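Long-range contacts in histidine acid phosphatase (Hafnia alvei, PDB 4ARU), which belongs to branch 2 of the histidine phosphatase superfamily, whose fold sets a central mixed beta sheet among helices: residues L16-V21 / T330-A335; P40-K45 / Q230-V235; V87-D92 / F302-D307. One frame throughout, in Å; residues are numbered along the deposited sequence.

Interaction 1: residues L16-V21 / T330-A335; sequences LSRHGV and TPPGGA
Leu16 and Ala335 meet where two antiparallel strands come together, with Ala335 CA giving a CA-H...O contact to Leu16 O at 3.1 Å. Ser17 pairs with Ala335 at a non-hydrogen-bonded position, and their CB atoms lie 3.8 Å apart on one face of the sheet, a spacing suited to two small side chains. Ser17 OG stands anti to its backbone N (chi1 -172°), and from there it bonds to Arg18 O; a water links it to Gly333 O by donating to both. Arg18 N then gives an almost straight bond to Gly334 O (170° at the hydrogen). The extended Arg18 side chain runs along the Pro331-Gly334 type II turn, CD lying 3.4 Å from Pro331 O. Its NH1 bonds to Thr330 O at 2.8 Å, bent to 131°, with the oxygen tilted from the guanidinium plane. NH1 also forms a salt bridge with Glu222. His19 sends its CB away from 330-335, while its carbonyl O receives Gly333 N at 2.9 Å, from above the carbonyl plane. Its ND1, bonded in the ring plane to Gly20 O, fixes the ring so that NE2 meets a bound tartaric acid, as does Arg18 NH2. Arg18, His19 and Gly20 form the RHG signature of the family. At Val21, CG2 rests 3.9 Å from Pro332 CB. Gly333 suits the third place of the turn because its phi is positive, and at Gly334 a CB would run into Pro331 CG. Around this junction of strands 9-18 and 335-342, helices 213-229, 307-317 and 93-106 pack on Pro332, Leu16 and His19 respectively.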
loop_
_atom_site.group_PDB
_atom_site.type_symbol
_atom_site.label_atom_id
_atom_site.label_comp_id
_atom_site.label_asym_id
_atom_site.label_seq_id
_atom_site.Cartn_x
_atom_site.Cartn_y
_atom_site.Cartn_z
ATOM N N LEU A 16 3.801 4.971 -6.303
ATOM C CA LEU A 16 3.208 3.640 -6.131
ATOM C C LEU A 16 2.129 3.819 -5.089
ATOM O O LEU A 16 2.393 4.013 -3.889
ATOM C CB LEU A 16 4.269 2.597 -5.694
ATOM C CG LEU A 16 3.628 1.259 -5.360
ATOM C CD1 LEU A 16 2.959 0.610 -6.570
ATOM C CD2 LEU A 16 4.655 0.301 -4.814
ATOM N N SER A 17 0.887 3.848 -5.561
ATOM C CA SER A 17 -0.252 4.188 -4.746
ATOM C C SER A 17 -1.107 2.983 -4.431
ATOM O O SER A 17 -1.392 2.184 -5.325
ATOM C CB SER A 17 -1.147 5.179 -5.483
ATOM O OG SER A 17 -2.175 5.675 -4.653
ATOM N N ARG A 18 -1.611 2.878 -3.208
ATOM C CA ARG A 18 -2.725 1.960 -2.960
ATOM C C ARG A 18 -3.967 2.537 -3.592
ATOM O O ARG A 18 -4.150 3.758 -3.657
ATOM C CB ARG A 18 -2.943 1.781 -1.484
ATOM C CG ARG A 18 -3.973 0.725 -1.092
ATOM C CD ARG A 18 -4.056 0.554 0.411
ATOM N NE ARG A 18 -5.093 -0.424 0.719
ATOM C CZ ARG A 18 -5.824 -0.449 1.807
ATOM N NH1 ARG A 18 -5.604 0.383 2.819
ATOM N NH2 ARG A 18 -6.798 -1.343 1.919
ATOM N N HIS A 19 -4.863 1.669 -4.032
ATOM C CA HIS A 19 -6.185 2.128 -4.432
ATOM C C HIS A 19 -6.949 2.801 -3.308
ATOM O O HIS A 19 -6.566 2.796 -2.131
ATOM C CB HIS A 19 -7.028 0.938 -4.940
ATOM C CG HIS A 19 -7.189 -0.149 -3.940
ATOM N ND1 HIS A 19 -7.967 -0.053 -2.807
ATOM C CD2 HIS A 19 -6.599 -1.365 -3.893
ATOM C CE1 HIS A 19 -7.849 -1.166 -2.099
ATOM N NE2 HIS A 19 -7.040 -1.985 -2.754
ATOM N N GLY A 20 -8.043 3.424 -3.683
ATOM C CA GLY A 20 -8.884 4.094 -2.746
ATOM C C GLY A 20 -9.806 3.214 -1.912
ATOM O O GLY A 20 -9.765 2.013 -1.940
ATOM N N VAL A 21 -10.620 3.865 -1.106
ATOM C CA VAL A 21 -11.560 3.217 -0.192
ATOM C C VAL A 21 -12.435 2.276 -0.981
ATOM O O VAL A 21 -13.070 2.674 -1.954
ATOM C CB VAL A 21 -12.400 4.232 0.588
ATOM C CG1 VAL A 21 -13.434 3.538 1.445
ATOM C CG2 VAL A 21 -11.527 5.145 1.434
ATOM N N THR A 330 -0.372 1.459 5.571
ATOM C CA THR A 330 -0.620 1.382 4.117
ATOM C C THR A 330 -2.065 1.788 3.861
ATOM O O THR A 330 -2.884 0.974 3.422
ATOM C CB THR A 330 -0.290 -0.018 3.547
ATOM O OG1 THR A 330 -0.911 -1.029 4.340
ATOM C CG2 THR A 330 1.247 -0.267 3.521
ATOM N N PRO A 331 -2.432 3.052 4.108
ATOM C CA PRO A 331 -3.807 3.453 4.061
ATOM C C PRO A 331 -4.374 3.617 2.644
ATOM O O PRO A 331 -3.630 3.697 1.689
ATOM C CB PRO A 331 -3.776 4.800 4.793
ATOM C CG PRO A 331 -2.481 5.365 4.355
ATOM C CD PRO A 331 -1.559 4.197 4.480
ATOM N N PRO A 332 -5.686 3.645 2.507
ATOM C CA PRO A 332 -6.303 3.819 1.181
ATOM C C PRO A 332 -5.844 5.130 0.560
ATOM O O PRO A 332 -5.898 6.211 1.197
ATOM C CB PRO A 332 -7.801 3.877 1.475
ATOM C CG PRO A 332 -8.000 3.407 2.879
ATOM C CD PRO A 332 -6.698 3.624 3.595
ATOM N N GLY A 333 -5.397 5.030 -0.684
ATOM C CA GLY A 333 -4.823 6.137 -1.397
ATOM C C GLY A 333 -3.440 6.584 -0.947
ATOM O O GLY A 333 -2.875 7.530 -1.504
ATOM N N GLY A 334 -2.866 5.926 0.055
ATOM C CA GLY A 334 -1.495 6.261 0.480
ATOM C C GLY A 334 -0.501 5.759 -0.535
ATOM O O GLY A 334 -0.712 4.720 -1.144
ATOM N N ALA A 335 0.580 6.493 -0.740
ATOM C CA ALA A 335 1.471 6.160 -1.793
ATOM C C ALA A 335 2.934 6.397 -1.413
ATOM O O ALA A 335 3.236 7.412 -0.724
ATOM C CB ALA A 335 1.144 6.965 -3.021
HETATM O O HOH W 1 -2.281 8.406 -3.994
#

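Interaction 2: residues P40-K45 / Q230-V235; sequences PEWPVK and QGMPKV
Met232 lays its terminal methyl over one face of the Trp42 indole, the main feature of a contact between two loops at the protein surface. In the conformer described here, one of two modelled, Met232 CG is anti to its own carbonyl carbon (chi1 -63°), and the chain runs extended beyond CG, so that CE is carried out to the ring. CE sits 3.3 Å from the centroid of the five-membered ring and only 14° off its normal, which makes this a CH-pi contact; the other conformer makes the exact distance less certain. SD follows behind at 4.5 Å from the same centroid, still over the face, and adds a Met-aromatic contact. The flexible, unbranched thioether suits the place, since it can lie across a flat ring at about a right angle. SD also touches Pro40 CG at 4.1 Å. The far edge of the benzo ring, CZ3 and CH2, meets Gln230. With CG anti to the backbone N and a bend at the second torsion, the aliphatic stem of Gln230 slides past the indole in the opposite direction, placing its CB 3.6 Å from Trp42 CH2. Its amide is turned 41° from the indole plane. The polar end works differently: OE1 is hydrogen-bonded to Thr50 OG1, whereas NE2 comes tip to tip with Pro43 CG at 3.9 Å. Gly231, just before Met232, closes helix 213-229 with a Schellman motif, and Glu227 of that helix touches Pro40, Trp42 and Met232. No hydrogen bond crosses between the segments, which implies that the loops are held by dispersion and CH-pi contacts, less directional than polar bonds and compatible with a methionine that takes two positions.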
loop_
_atom_site.group_PDB
_atom_site.type_symbol
_atom_site.label_atom_id
_atom_site.label_comp_id
_atom_site.label_asym_id
_atom_site.label_seq_id
_atom_site.Cartn_x
_atom_site.Cartn_y
_atom_site.Cartn_z
ATOM N N PRO A 40 -22.408 -3.903 8.262
ATOM C CA PRO A 40 -23.199 -2.948 7.470
ATOM C C PRO A 40 -23.048 -3.225 5.963
ATOM O O PRO A 40 -21.989 -3.676 5.505
ATOM C CB PRO A 40 -22.617 -1.591 7.887
ATOM C CG PRO A 40 -21.278 -1.884 8.414
ATOM C CD PRO A 40 -21.447 -3.201 9.131
ATOM N N GLU A 41 -24.097 -2.972 5.207
ATOM C CA GLU A 41 -24.039 -3.151 3.753
ATOM C C GLU A 41 -23.320 -1.981 3.107
ATOM O O GLU A 41 -23.607 -0.811 3.405
ATOM C CB GLU A 41 -25.427 -3.364 3.132
ATOM C CG GLU A 41 -25.902 -4.832 3.139
ATOM C CD GLU A 41 -25.122 -5.744 2.162
ATOM O OE1 GLU A 41 -24.033 -6.285 2.528
ATOM O OE2 GLU A 41 -25.610 -5.948 1.013
ATOM N N TRP A 42 -22.391 -2.304 2.196
ATOM C CA TRP A 42 -21.683 -1.296 1.400
ATOM C C TRP A 42 -22.473 -0.966 0.132
ATOM O O TRP A 42 -23.324 -1.748 -0.312
ATOM C CB TRP A 42 -20.284 -1.807 1.052
ATOM C CG TRP A 42 -19.386 -1.682 2.217
ATOM C CD1 TRP A 42 -19.413 -2.423 3.389
ATOM C CD2 TRP A 42 -18.330 -0.754 2.372
ATOM N NE1 TRP A 42 -18.440 -1.995 4.242
ATOM C CE2 TRP A 42 -17.762 -0.964 3.649
ATOM C CE3 TRP A 42 -17.786 0.224 1.553
ATOM C CZ2 TRP A 42 -16.690 -0.212 4.112
ATOM C CZ3 TRP A 42 -16.725 0.979 2.027
ATOM C CH2 TRP A 42 -16.207 0.772 3.286
ATOM N N PRO A 43 -22.215 0.207 -0.462
ATOM C CA PRO A 43 -23.036 0.660 -1.584
ATOM C C PRO A 43 -22.507 0.213 -2.949
ATOM O O PRO A 43 -23.028 0.658 -3.973
ATOM C CB PRO A 43 -22.963 2.171 -1.459
ATOM C CG PRO A 43 -21.597 2.383 -0.952
ATOM C CD PRO A 43 -21.383 1.299 0.068
ATOM N N VAL A 44 -21.535 -0.701 -2.945
ATOM C CA VAL A 44 -20.975 -1.260 -4.153
ATOM C C VAL A 44 -20.681 -2.727 -3.868
ATOM O O VAL A 44 -20.668 -3.171 -2.732
ATOM C CB VAL A 44 -19.638 -0.580 -4.541
ATOM C CG1 VAL A 44 -19.845 0.893 -4.873
ATOM C CG2 VAL A 44 -18.584 -0.722 -3.465
ATOM N N LYS A 45 -20.430 -3.435 -4.950
ATOM C CA LYS A 45 -20.004 -4.815 -4.903
ATOM C C LYS A 45 -18.783 -4.990 -4.035
ATOM O O LYS A 45 -17.900 -4.140 -3.983
ATOM C CB LYS A 45 -19.701 -5.236 -6.327
ATOM C CG LYS A 45 -19.355 -6.704 -6.507
ATOM C CD LYS A 45 -19.161 -7.022 -7.948
ATOM C CE LYS A 45 -18.682 -8.458 -8.093
ATOM N NZ LYS A 45 -18.496 -8.745 -9.513
ATOM N N GLN A 230 -15.054 5.729 4.676
ATOM C CA GLN A 230 -16.234 5.767 3.830
ATOM C C GLN A 230 -17.316 6.674 4.424
ATOM O O GLN A 230 -18.350 6.972 3.785
ATOM C CB GLN A 230 -16.734 4.326 3.644
ATOM C CG GLN A 230 -18.032 4.183 2.867
ATOM C CD GLN A 230 -17.942 4.658 1.431
ATOM O OE1 GLN A 230 -16.867 4.830 0.900
ATOM N NE2 GLN A 230 -19.088 4.834 0.792
ATOM N N GLY A 231 -17.114 7.093 5.672
ATOM C CA GLY A 231 -18.100 7.892 6.342
ATOM C C GLY A 231 -19.381 7.193 6.695
ATOM O O GLY A 231 -20.454 7.820 6.862
ATOM N N MET A 232 -19.296 5.887 6.952
ATOM C CA MET A 232 -20.480 5.166 7.390
ATOM C C MET A 232 -20.943 5.714 8.725
ATOM O O MET A 232 -20.119 6.142 9.548
ATOM C CB MET A 232 -20.177 3.709 7.539
ATOM C CG MET A 232 -19.797 3.122 6.233
ATOM S SD MET A 232 -20.034 1.384 6.323
ATOM C CE MET A 232 -20.156 1.078 4.568
ATOM N N PRO A 233 -22.262 5.760 8.957
ATOM C CA PRO A 233 -22.813 6.332 10.191
ATOM C C PRO A 233 -22.483 5.487 11.404
ATOM O O PRO A 233 -22.296 6.066 12.492
ATOM C CB PRO A 233 -24.319 6.381 9.921
ATOM C CG PRO A 233 -24.572 5.325 8.901
ATOM C CD PRO A 233 -23.324 5.302 8.042
ATOM N N LYS A 234 -22.337 4.160 11.217
ATOM C CA LYS A 234 -21.871 3.295 12.299
ATOM C C LYS A 234 -20.640 2.503 11.901
ATOM O O LYS A 234 -20.668 1.653 10.993
ATOM C CB LYS A 234 -22.983 2.334 12.741
ATOM C CG LYS A 234 -24.102 3.020 13.507
ATOM C CD LYS A 234 -23.577 3.556 14.833
ATOM C CE LYS A 234 -24.665 4.034 15.775
ATOM N NZ LYS A 234 -23.994 4.612 16.984
ATOM N N VAL A 235 -19.533 2.823 12.575
ATOM C CA VAL A 235 -18.246 2.151 12.393
ATOM C C VAL A 235 -18.073 1.186 13.534
ATOM O O VAL A 235 -18.186 1.565 14.701
ATOM C CB VAL A 235 -17.085 3.177 12.386
ATOM C CG1 VAL A 235 -15.743 2.483 12.386
ATOM C CG2 VAL A 235 -17.233 4.115 11.187
#

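Interaction 3: residues V87-D92 / F302-D307; sequences VWADVD and FIAGHD
Asp90 reaches across from the end of one strand to His306, just past the end of its neighbour. Its CB lies 3.8 Å from Ala304 O, and CG, anti to the backbone N (chi1 -159°), points the carboxylate at the imidazole. There the two oxygens part: OD1 takes Val91 N from above the carboxylate plane, while OD2 receives His306 NE2 at 2.6 Å through its anti lone pair. The bond lies near the ring plane, yet carboxylate and ring planes stand 89° apart. With one oxygen held by the following amide and the other by His306, rotation of the carboxylate is restricted. Asp92 OD2 adds a second acidic group at the ring's edge, 3.2 Å from His306 CE1. His306 and Asp307 are the His-Asp pair characteristic of this family, at the start of helix 307-317, and His306 ND1 bonds to a bound tartaric acid. Behind them strands 85-89 and 300-305 run parallel in the central sheet. Phe302 O accepts Trp88 N at 2.9 Å, Trp88 O accepts Ala304 N, and Ala304 O accepts Asp90 N, the last bond carrying the ladder right up to the aspartate. Ala89 and Ala304 pack CB to CB at 3.9 Å, small enough to sit side by side. Val87 CG1 lies 4.1 Å from Phe302 CD1, at the edge of the ring, and Phe102 of helix 93-106 touches Val87 and stacks on that ring.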
loop_
_atom_site.group_PDB
_atom_site.type_symbol
_atom_site.label_atom_id
_atom_site.label_comp_id
_atom_site.label_asym_id
_atom_site.label_seq_id
_atom_site.Cartn_x
_atom_site.Cartn_y
_atom_site.Cartn_z
ATOM N N VAL A 87 -0.373 6.599 -16.269
ATOM C CA VAL A 87 -0.915 5.724 -15.257
ATOM C C VAL A 87 -0.866 4.277 -15.707
ATOM O O VAL A 87 -1.376 3.959 -16.744
ATOM C CB VAL A 87 -2.395 6.078 -14.869
ATOM C CG1 VAL A 87 -2.913 5.056 -13.892
ATOM C CG2 VAL A 87 -2.505 7.487 -14.326
ATOM N N TRP A 88 -0.286 3.425 -14.874
ATOM C CA TRP A 88 -0.395 1.968 -15.002
ATOM C C TRP A 88 -1.186 1.444 -13.815
ATOM O O TRP A 88 -0.726 1.559 -12.693
ATOM C CB TRP A 88 0.957 1.266 -15.100
ATOM C CG TRP A 88 0.796 -0.180 -15.433
ATOM C CD1 TRP A 88 0.765 -1.253 -14.557
ATOM C CD2 TRP A 88 0.471 -0.724 -16.702
ATOM N NE1 TRP A 88 0.493 -2.404 -15.219
ATOM C CE2 TRP A 88 0.324 -2.131 -16.535
ATOM C CE3 TRP A 88 0.366 -0.191 -17.987
ATOM C CZ2 TRP A 88 0.054 -2.992 -17.600
ATOM C CZ3 TRP A 88 0.122 -1.053 -19.036
ATOM C CH2 TRP A 88 -0.087 -2.429 -18.838
ATOM N N ALA A 89 -2.368 0.893 -14.050
ATOM C CA ALA A 89 -3.185 0.345 -12.991
ATOM C C ALA A 89 -3.246 -1.156 -13.086
ATOM O O ALA A 89 -3.232 -1.706 -14.184
ATOM C CB ALA A 89 -4.619 0.886 -13.083
ATOM N N ASP A 90 -3.359 -1.811 -11.920
ATOM C CA ASP A 90 -3.655 -3.230 -11.913
ATOM C C ASP A 90 -5.047 -3.461 -12.483
ATOM O O ASP A 90 -5.840 -2.549 -12.656
ATOM C CB ASP A 90 -3.542 -3.812 -10.496
ATOM C CG ASP A 90 -3.339 -5.331 -10.462
ATOM O OD1 ASP A 90 -3.152 -6.008 -11.490
ATOM O OD2 ASP A 90 -3.373 -5.813 -9.293
ATOM N N VAL A 91 -5.335 -4.721 -12.732
ATOM C CA VAL A 91 -6.512 -5.141 -13.478
ATOM C C VAL A 91 -7.849 -4.913 -12.784
ATOM O O VAL A 91 -8.879 -4.900 -13.474
ATOM C CB VAL A 91 -6.427 -6.619 -13.880
ATOM C CG1 VAL A 91 -5.340 -6.734 -14.888
ATOM C CG2 VAL A 91 -6.220 -7.591 -12.723
ATOM N N ASP A 92 -7.835 -4.797 -11.454
ATOM C CA ASP A 92 -9.081 -4.757 -10.706
ATOM C C ASP A 92 -9.847 -3.452 -10.931
ATOM O O ASP A 92 -9.290 -2.413 -11.247
ATOM C CB ASP A 92 -8.787 -4.927 -9.212
ATOM C CG ASP A 92 -8.073 -6.200 -8.913
ATOM O OD1 ASP A 92 -8.611 -7.265 -9.321
ATOM O OD2 ASP A 92 -6.954 -6.115 -8.372
ATOM N N PHE A 302 2.297 7.128 -12.338
ATOM C CA PHE A 302 1.437 6.751 -11.234
ATOM C C PHE A 302 1.056 5.275 -11.446
ATOM O O PHE A 302 0.460 4.929 -12.498
ATOM C CB PHE A 302 0.195 7.646 -11.202
ATOM C CG PHE A 302 -0.740 7.387 -10.068
ATOM C CD1 PHE A 302 -1.770 6.475 -10.200
ATOM C CD2 PHE A 302 -0.630 8.073 -8.857
ATOM C CE1 PHE A 302 -2.697 6.290 -9.184
ATOM C CE2 PHE A 302 -1.549 7.867 -7.826
ATOM C CZ PHE A 302 -2.574 6.948 -7.999
ATOM N N ILE A 303 1.323 4.453 -10.436
ATOM C CA ILE A 303 1.111 3.047 -10.473
ATOM C C ILE A 303 0.071 2.730 -9.419
ATOM O O ILE A 303 0.317 2.930 -8.191
ATOM C CB ILE A 303 2.415 2.260 -10.234
ATOM C CG1 ILE A 303 3.507 2.643 -11.236
ATOM C CG2 ILE A 303 2.120 0.760 -10.263
ATOM C CD1 ILE A 303 4.870 2.045 -10.915
ATOM N N ALA A 304 -1.087 2.230 -9.858
ATOM C CA ALA A 304 -2.224 2.005 -8.962
ATOM C C ALA A 304 -2.279 0.527 -8.604
ATOM O O ALA A 304 -2.680 -0.310 -9.392
ATOM C CB ALA A 304 -3.547 2.441 -9.623
ATOM N N GLY A 305 -1.881 0.263 -7.357
ATOM C CA GLY A 305 -1.789 -1.086 -6.831
ATOM C C GLY A 305 -2.463 -1.270 -5.470
ATOM O O GLY A 305 -3.537 -0.698 -5.193
ATOM N N HIS A 306 -1.793 -2.040 -4.612
ATOM C CA HIS A 306 -2.382 -2.636 -3.419
ATOM C C HIS A 306 -1.474 -2.387 -2.229
ATOM O O HIS A 306 -0.270 -2.058 -2.382
ATOM C CB HIS A 306 -2.548 -4.113 -3.596
ATOM C CG HIS A 306 -3.273 -4.483 -4.858
ATOM N ND1 HIS A 306 -4.642 -4.661 -4.917
ATOM C CD2 HIS A 306 -2.819 -4.632 -6.124
ATOM C CE1 HIS A 306 -4.987 -4.954 -6.149
ATOM N NE2 HIS A 306 -3.903 -4.966 -6.901
ATOM N N ASP A 307 -2.080 -2.461 -1.041
ATOM C CA ASP A 307 -1.271 -2.350 0.176
ATOM C C ASP A 307 -0.109 -3.322 0.206
ATOM O O ASP A 307 1.010 -2.944 0.613
ATOM C CB ASP A 307 -2.126 -2.439 1.467
ATOM C CG ASP A 307 -3.133 -3.577 1.506
ATOM O OD1 ASP A 307 -2.971 -4.622 0.842
ATOM O OD2 ASP A 307 -4.096 -3.453 2.347
#

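In the fold
From the N terminus, strand 9-18 comes first, and interaction 1 closes the longest loop, joining 16-21 to 330-335. Both others lie within it. Residues 40-45 and then 87-92 follow; the first waits for 230-235, after helix 213-229, and the second for 302-307, so the loops of interactions 2 and 3 cross. Interactions 1 and 3 share the central sheet: the first joins strands 9-18 and 335-342, the second 85-89 and 300-305, and Ser17 probably hydrogen-bonds to Ile303 and Gly305, connecting the two pairs. Interaction 2 lies about 18 Å from interaction 1, centre to centre, and joins two surface loops; Val21 packs on Gln230 and Trp42, linking them to the loop that follows strand 9-18.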